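Local coordinates for protein SMG-7 (Caenorhabditis elegans, PDB 3ZHE) that pairs with SMG-5 in a heterodimer whose unusual arrangement of two 14-3-3-like domains is required for efficient nonsense-mediated mRNA decay, at residues K257-E271 with D358-R370. Sequence-based numbering, arbitrary orientation.
Sequences KEMIVPLMSVYKHLE and DSDAFGYFHCLQR
Helix 257-270 is met along one flank by the loop 358-370, whose backbone stands 9.0 Å off between the CA atoms of Lys-257 and Asp-360 and closes to 6.3 Å between those of Ser-265 and Cys-367. The loop links helices 337-348 and 377-389 in the alpha-helical domain that follows the 14-3-3-like domain. A type II beta turn, Ala-361 to Tyr-364, shapes its middle. At one end Lys-257 forms a salt bridge to Asp-360, NZ to OD1 2.6 Å, entering from above the carboxylate plane. Its chi1 of 63° sets CG between the backbone N and the carbonyl carbon, and the extended chain beyond carries NZ across to the loop. With an alanine in place of Lys-257, the Asp-360 carboxylate would probably lose this charged mate. Val-261 forks between two rings: CG2 lies 4.1 Å from CE1 of Phe-362, and CG1 lies 3.6 Å from CZ of Phe-365. Met-264 SD sits at the edge of the Phe-365 ring. The Met-264 chain bends at chi3 (55°), and CE rests against CB of Leu-368. Cys-367 SG lies over the backbone of Ser-265, whose hydroxyl is hydrogen-bonded to His-192. Arg-189 also holds the loop, through the carbonyl of Asp-360. At the far end Leu-368 divides its two methyls: CD1 reaches Glu-271 OE1, and CD2 meets the edge of the Tyr-267 ring, in its plane, 3.7 Å from CD2 of Tyr-267.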
loop_
_atom_site.group_PDB
_atom_site.type_symbol
_atom_site.label_atom_id
_atom_site.label_comp_id
_atom_site.label_asym_id
_atom_site.label_seq_id
_atom_site.Cartn_x
_atom_site.Cartn_y
_atom_site.Cartn_z
ATOM N N LYS B 257 14.267 -25.223 12.464
ATOM C CA LYS B 257 12.904 -25.677 12.205
ATOM C C LYS B 257 12.790 -26.312 10.822
ATOM O O LYS B 257 11.909 -27.137 10.576
ATOM C CB LYS B 257 11.928 -24.500 12.304
ATOM C CG LYS B 257 12.177 -23.410 11.264
ATOM C CD LYS B 257 11.142 -22.298 11.314
ATOM C CE LYS B 257 11.447 -21.237 10.262
ATOM N NZ LYS B 257 10.474 -20.109 10.270
ATOM N N GLU B 258 13.694 -25.927 9.926
ATOM C CA GLU B 258 13.661 -26.377 8.537
ATOM C C GLU B 258 14.132 -27.824 8.391
ATOM O O GLU B 258 14.185 -28.367 7.287
ATOM C CB GLU B 258 14.496 -25.440 7.663
ATOM C CG GLU B 258 14.078 -23.980 7.781
ATOM C CD GLU B 258 14.957 -23.039 6.980
ATOM O OE1 GLU B 258 15.964 -23.500 6.400
ATOM O OE2 GLU B 258 14.640 -21.832 6.934
ATOM N N MET B 259 14.475 -28.434 9.520
ATOM C CA MET B 259 14.816 -29.848 9.575
ATOM C C MET B 259 13.812 -30.581 10.459
ATOM O O MET B 259 13.419 -31.711 10.166
ATOM C CB MET B 259 16.232 -30.044 10.122
ATOM C CG MET B 259 17.347 -29.631 9.174
ATOM S SD MET B 259 18.978 -30.036 9.832
ATOM C CE MET B 259 20.042 -29.436 8.520
ATOM N N ILE B 260 13.397 -29.924 11.539
ATOM C CA ILE B 260 12.451 -30.506 12.487
ATOM C C ILE B 260 11.060 -30.680 11.883
ATOM O O ILE B 260 10.471 -31.758 11.972
ATOM C CB ILE B 260 12.355 -29.667 13.777
ATOM C CG1 ILE B 260 13.687 -29.699 14.531
ATOM C CG2 ILE B 260 11.225 -30.171 14.664
ATOM C CD1 ILE B 260 14.182 -31.099 14.835
ATOM N N VAL B 261 10.541 -29.618 11.271
ATOM C CA VAL B 261 9.219 -29.660 10.640
ATOM C C VAL B 261 9.071 -30.728 9.542
ATOM O O VAL B 261 8.101 -31.490 9.560
ATOM C CB VAL B 261 8.765 -28.261 10.134
ATOM C CG1 VAL B 261 7.658 -28.391 9.098
ATOM C CG2 VAL B 261 8.316 -27.395 11.298
ATOM N N PRO B 262 10.025 -30.798 8.590
ATOM C CA PRO B 262 9.911 -31.863 7.586
ATOM C C PRO B 262 10.034 -33.256 8.200
ATOM O O PRO B 262 9.470 -34.213 7.669
ATOM C CB PRO B 262 11.102 -31.599 6.659
ATOM C CG PRO B 262 11.422 -30.163 6.849
ATOM C CD PRO B 262 11.152 -29.896 8.292
ATOM N N LEU B 263 10.766 -33.363 9.305
ATOM C CA LEU B 263 10.957 -34.646 9.971
ATOM C C LEU B 263 9.656 -35.129 10.609
ATOM O O LEU B 263 9.357 -36.323 10.594
ATOM C CB LEU B 263 12.072 -34.557 11.016
ATOM C CG LEU B 263 12.674 -35.886 11.478
ATOM C CD1 LEU B 263 13.212 -36.670 10.290
ATOM C CD2 LEU B 263 13.770 -35.655 12.510
ATOM N N MET B 264 8.885 -34.194 11.162
ATOM C CA MET B 264 7.582 -34.513 11.743
ATOM C C MET B 264 6.650 -35.123 10.706
ATOM O O MET B 264 6.006 -36.142 10.958
ATOM C CB MET B 264 6.922 -33.260 12.320
ATOM C CG MET B 264 7.604 -32.686 13.544
ATOM S SD MET B 264 6.625 -31.394 14.336
ATOM C CE MET B 264 5.079 -32.254 14.616
ATOM N N SER B 265 6.580 -34.482 9.544
ATOM C CA SER B 265 5.700 -34.912 8.463
ATOM C C SER B 265 6.024 -36.328 8.008
ATOM O O SER B 265 5.136 -37.174 7.902
ATOM C CB SER B 265 5.813 -33.950 7.280
ATOM O OG SER B 265 4.957 -34.335 6.219
ATOM N N VAL B 266 7.301 -36.578 7.740
ATOM C CA VAL B 266 7.752 -37.899 7.322
ATOM C C VAL B 266 7.492 -38.925 8.425
ATOM O O VAL B 266 7.131 -40.069 8.149
ATOM C CB VAL B 266 9.246 -37.882 6.936
ATOM C CG1 VAL B 266 9.729 -39.279 6.574
ATOM C CG2 VAL B 266 9.477 -36.922 5.778
ATOM N N TYR B 267 7.653 -38.501 9.675
ATOM C CA TYR B 267 7.397 -39.376 10.817
ATOM C C TYR B 267 5.927 -39.771 10.929
ATOM O O TYR B 267 5.607 -40.949 11.092
ATOM C CB TYR B 267 7.856 -38.722 12.123
ATOM C CG TYR B 267 7.378 -39.453 13.358
ATOM C CD1 TYR B 267 7.962 -40.653 13.747
ATOM C CD2 TYR B 267 6.343 -38.947 14.133
ATOM C CE1 TYR B 267 7.527 -41.327 14.873
ATOM C CE2 TYR B 267 5.901 -39.615 15.260
ATOM C CZ TYR B 267 6.497 -40.803 15.625
ATOM O OH TYR B 267 6.061 -41.470 16.747
ATOM N N LYS B 268 5.043 -38.781 10.853
ATOM C CA LYS B 268 3.607 -39.016 10.972
ATOM C C LYS B 268 3.094 -39.946 9.876
ATOM O O LYS B 268 2.278 -40.831 10.135
ATOM C CB LYS B 268 2.836 -37.695 10.940
ATOM C CG LYS B 268 1.328 -37.862 11.045
ATOM C CD LYS B 268 0.597 -36.538 10.882
ATOM C CE LYS B 268 -0.909 -36.737 10.991
ATOM N NZ LYS B 268 -1.668 -35.471 10.796
ATOM N N HIS B 269 3.574 -39.737 8.654
ATOM C CA HIS B 269 3.217 -40.592 7.527
ATOM C C HIS B 269 3.724 -42.013 7.752
ATOM O O HIS B 269 2.981 -42.982 7.597
ATOM C CB HIS B 269 3.794 -40.030 6.227
ATOM C CG HIS B 269 3.584 -40.916 5.037
ATOM N ND1 HIS B 269 2.332 -41.241 4.563
ATOM C CD2 HIS B 269 4.469 -41.541 4.224
ATOM C CE1 HIS B 269 2.454 -42.031 3.509
ATOM N NE2 HIS B 269 3.739 -42.228 3.283
ATOM N N LEU B 270 4.996 -42.124 8.123
ATOM C CA LEU B 270 5.626 -43.416 8.375
ATOM C C LEU B 270 5.025 -44.116 9.583
ATOM O O LEU B 270 5.037 -45.344 9.664
ATOM C CB LEU B 270 7.127 -43.236 8.605
ATOM C CG LEU B 270 8.087 -43.641 7.490
ATOM C CD1 LEU B 270 9.442 -43.021 7.745
ATOM C CD2 LEU B 270 8.203 -45.150 7.407
ATOM N N GLU B 271 4.511 -43.323 10.520
ATOM C CA GLU B 271 4.016 -43.834 11.796
ATOM C C GLU B 271 3.053 -45.003 11.638
ATOM O O GLU B 271 1.836 -44.823 11.589
ATOM C CB GLU B 271 3.363 -42.717 12.609
ATOM C CG GLU B 271 3.086 -43.098 14.053
ATOM C CD GLU B 271 2.792 -41.896 14.920
ATOM O OE1 GLU B 271 2.521 -40.813 14.360
ATOM O OE2 GLU B 271 2.838 -42.030 16.161
ATOM N N ASP B 358 5.983 -16.766 17.961
ATOM C CA ASP B 358 6.502 -17.761 17.030
ATOM C C ASP B 358 7.012 -17.119 15.745
ATOM O O ASP B 358 8.151 -17.359 15.341
ATOM C CB ASP B 358 5.443 -18.826 16.721
ATOM C CG ASP B 358 4.046 -18.246 16.600
ATOM O OD1 ASP B 358 3.839 -17.092 17.028
ATOM O OD2 ASP B 358 3.150 -18.951 16.089
ATOM N N SER B 359 6.163 -16.316 15.106
ATOM C CA SER B 359 6.474 -15.648 13.832
ATOM C C SER B 359 6.737 -16.629 12.684
ATOM O O SER B 359 6.931 -16.226 11.536
ATOM C CB SER B 359 7.639 -14.660 13.979
ATOM O OG SER B 359 8.873 -15.339 14.145
ATOM N N ASP B 360 6.737 -17.917 13.013
ATOM C CA ASP B 360 6.895 -18.991 12.047
ATOM C C ASP B 360 5.517 -19.584 11.794
ATOM O O ASP B 360 5.347 -20.491 10.977
ATOM C CB ASP B 360 7.850 -20.049 12.596
ATOM C CG ASP B 360 9.179 -19.460 13.031
ATOM O OD1 ASP B 360 9.740 -18.639 12.273
ATOM O OD2 ASP B 360 9.659 -19.808 14.130
ATOM N N ALA B 361 4.541 -19.052 12.525
ATOM C CA ALA B 361 3.127 -19.363 12.338
ATOM C C ALA B 361 2.744 -20.834 12.501
ATOM O O ALA B 361 1.996 -21.374 11.690
ATOM C CB ALA B 361 2.633 -18.826 10.996
ATOM N N PHE B 362 3.250 -21.479 13.547
ATOM C CA PHE B 362 2.728 -22.782 13.933
ATOM C C PHE B 362 1.372 -22.526 14.581
ATOM O O PHE B 362 1.115 -21.427 15.070
ATOM C CB PHE B 362 3.669 -23.497 14.902
ATOM C CG PHE B 362 5.116 -23.442 14.500
ATOM C CD1 PHE B 362 5.545 -23.997 13.305
ATOM C CD2 PHE B 362 6.050 -22.845 15.329
ATOM C CE1 PHE B 362 6.876 -23.946 12.942
ATOM C CE2 PHE B 362 7.381 -22.794 14.971
ATOM C CZ PHE B 362 7.795 -23.346 13.777
ATOM N N GLY B 363 0.507 -23.534 14.587
ATOM C CA GLY B 363 -0.876 -23.337 14.985
ATOM C C GLY B 363 -1.706 -23.239 13.722
ATOM O O GLY B 363 -2.894 -23.554 13.707
ATOM N N TYR B 364 -1.058 -22.780 12.656
ATOM C CA TYR B 364 -1.591 -22.893 11.308
ATOM C C TYR B 364 -0.873 -24.073 10.667
ATOM O O TYR B 364 -0.888 -24.260 9.449
ATOM C CB TYR B 364 -1.347 -21.604 10.526
ATOM C CG TYR B 364 -2.029 -20.395 11.129
ATOM C CD1 TYR B 364 -3.400 -20.223 11.011
ATOM C CD2 TYR B 364 -1.304 -19.428 11.815
ATOM C CE1 TYR B 364 -4.034 -19.125 11.559
ATOM C CE2 TYR B 364 -1.929 -18.322 12.366
ATOM C CZ TYR B 364 -3.294 -18.177 12.235
ATOM O OH TYR B 364 -3.919 -17.080 12.782
ATOM N N PHE B 365 -0.231 -24.855 11.528
ATOM C CA PHE B 365 0.456 -26.080 11.153
ATOM C C PHE B 365 -0.224 -27.209 11.917
ATOM O O PHE B 365 -0.290 -27.182 13.145
ATOM C CB PHE B 365 1.933 -25.977 11.541
ATOM C CG PHE B 365 2.774 -27.125 11.062
ATOM C CD1 PHE B 365 2.935 -27.362 9.709
ATOM C CD2 PHE B 365 3.424 -27.950 11.964
ATOM C CE1 PHE B 365 3.715 -28.406 9.262
ATOM C CE2 PHE B 365 4.208 -28.999 11.523
ATOM C CZ PHE B 365 4.353 -29.227 10.169
ATOM N N HIS B 366 -0.747 -28.195 11.193
ATOM C CA HIS B 366 -1.581 -29.216 11.818
ATOM C C HIS B 366 -1.018 -30.631 11.716
ATOM O O HIS B 366 -1.735 -31.605 11.944
ATOM C CB HIS B 366 -3.005 -29.157 11.258
ATOM C CG HIS B 366 -3.779 -27.960 11.713
ATOM N ND1 HIS B 366 -4.766 -28.034 12.671
ATOM C CD2 HIS B 366 -3.702 -26.657 11.352
ATOM C CE1 HIS B 366 -5.269 -26.829 12.876
ATOM N NE2 HIS B 366 -4.640 -25.976 12.088
ATOM N N CYS B 367 0.261 -30.741 11.379
ATOM C CA CYS B 367 0.933 -32.033 11.399
ATOM C C CYS B 367 1.274 -32.423 12.824
ATOM O O CYS B 367 2.161 -31.824 13.429
ATOM C CB CYS B 367 2.224 -31.988 10.584
ATOM S SG CYS B 367 3.278 -33.445 10.791
ATOM N N LEU B 368 0.559 -33.414 13.355
ATOM C CA LEU B 368 0.905 -34.026 14.638
ATOM C C LEU B 368 1.030 -32.983 15.749
ATOM O O LEU B 368 2.038 -32.932 16.452
ATOM C CB LEU B 368 2.220 -34.800 14.488
ATOM C CG LEU B 368 2.602 -35.897 15.482
ATOM C CD1 LEU B 368 1.669 -37.092 15.365
ATOM C CD2 LEU B 368 4.046 -36.313 15.252
ATOM N N GLN B 369 0.006 -32.148 15.900
ATOM C CA GLN B 369 0.095 -31.011 16.810
ATOM C C GLN B 369 -0.285 -31.352 18.250
ATOM O O GLN B 369 0.570 -31.740 19.046
ATOM C CB GLN B 369 -0.746 -29.837 16.302
ATOM C CG GLN B 369 -0.450 -28.529 17.014
ATOM C CD GLN B 369 -1.017 -27.332 16.288
ATOM O OE1 GLN B 369 -0.285 -26.413 15.921
ATOM N NE2 GLN B 369 -2.327 -27.332 16.076
ATOM N N ARG B 370 -1.568 -31.196 18.569
ATOM C CA ARG B 370 -2.079 -31.416 19.921
ATOM C C ARG B 370 -1.424 -30.487 20.949
ATOM O O ARG B 370 -1.229 -30.861 22.107
ATOM C CB ARG B 370 -1.928 -32.885 20.337
#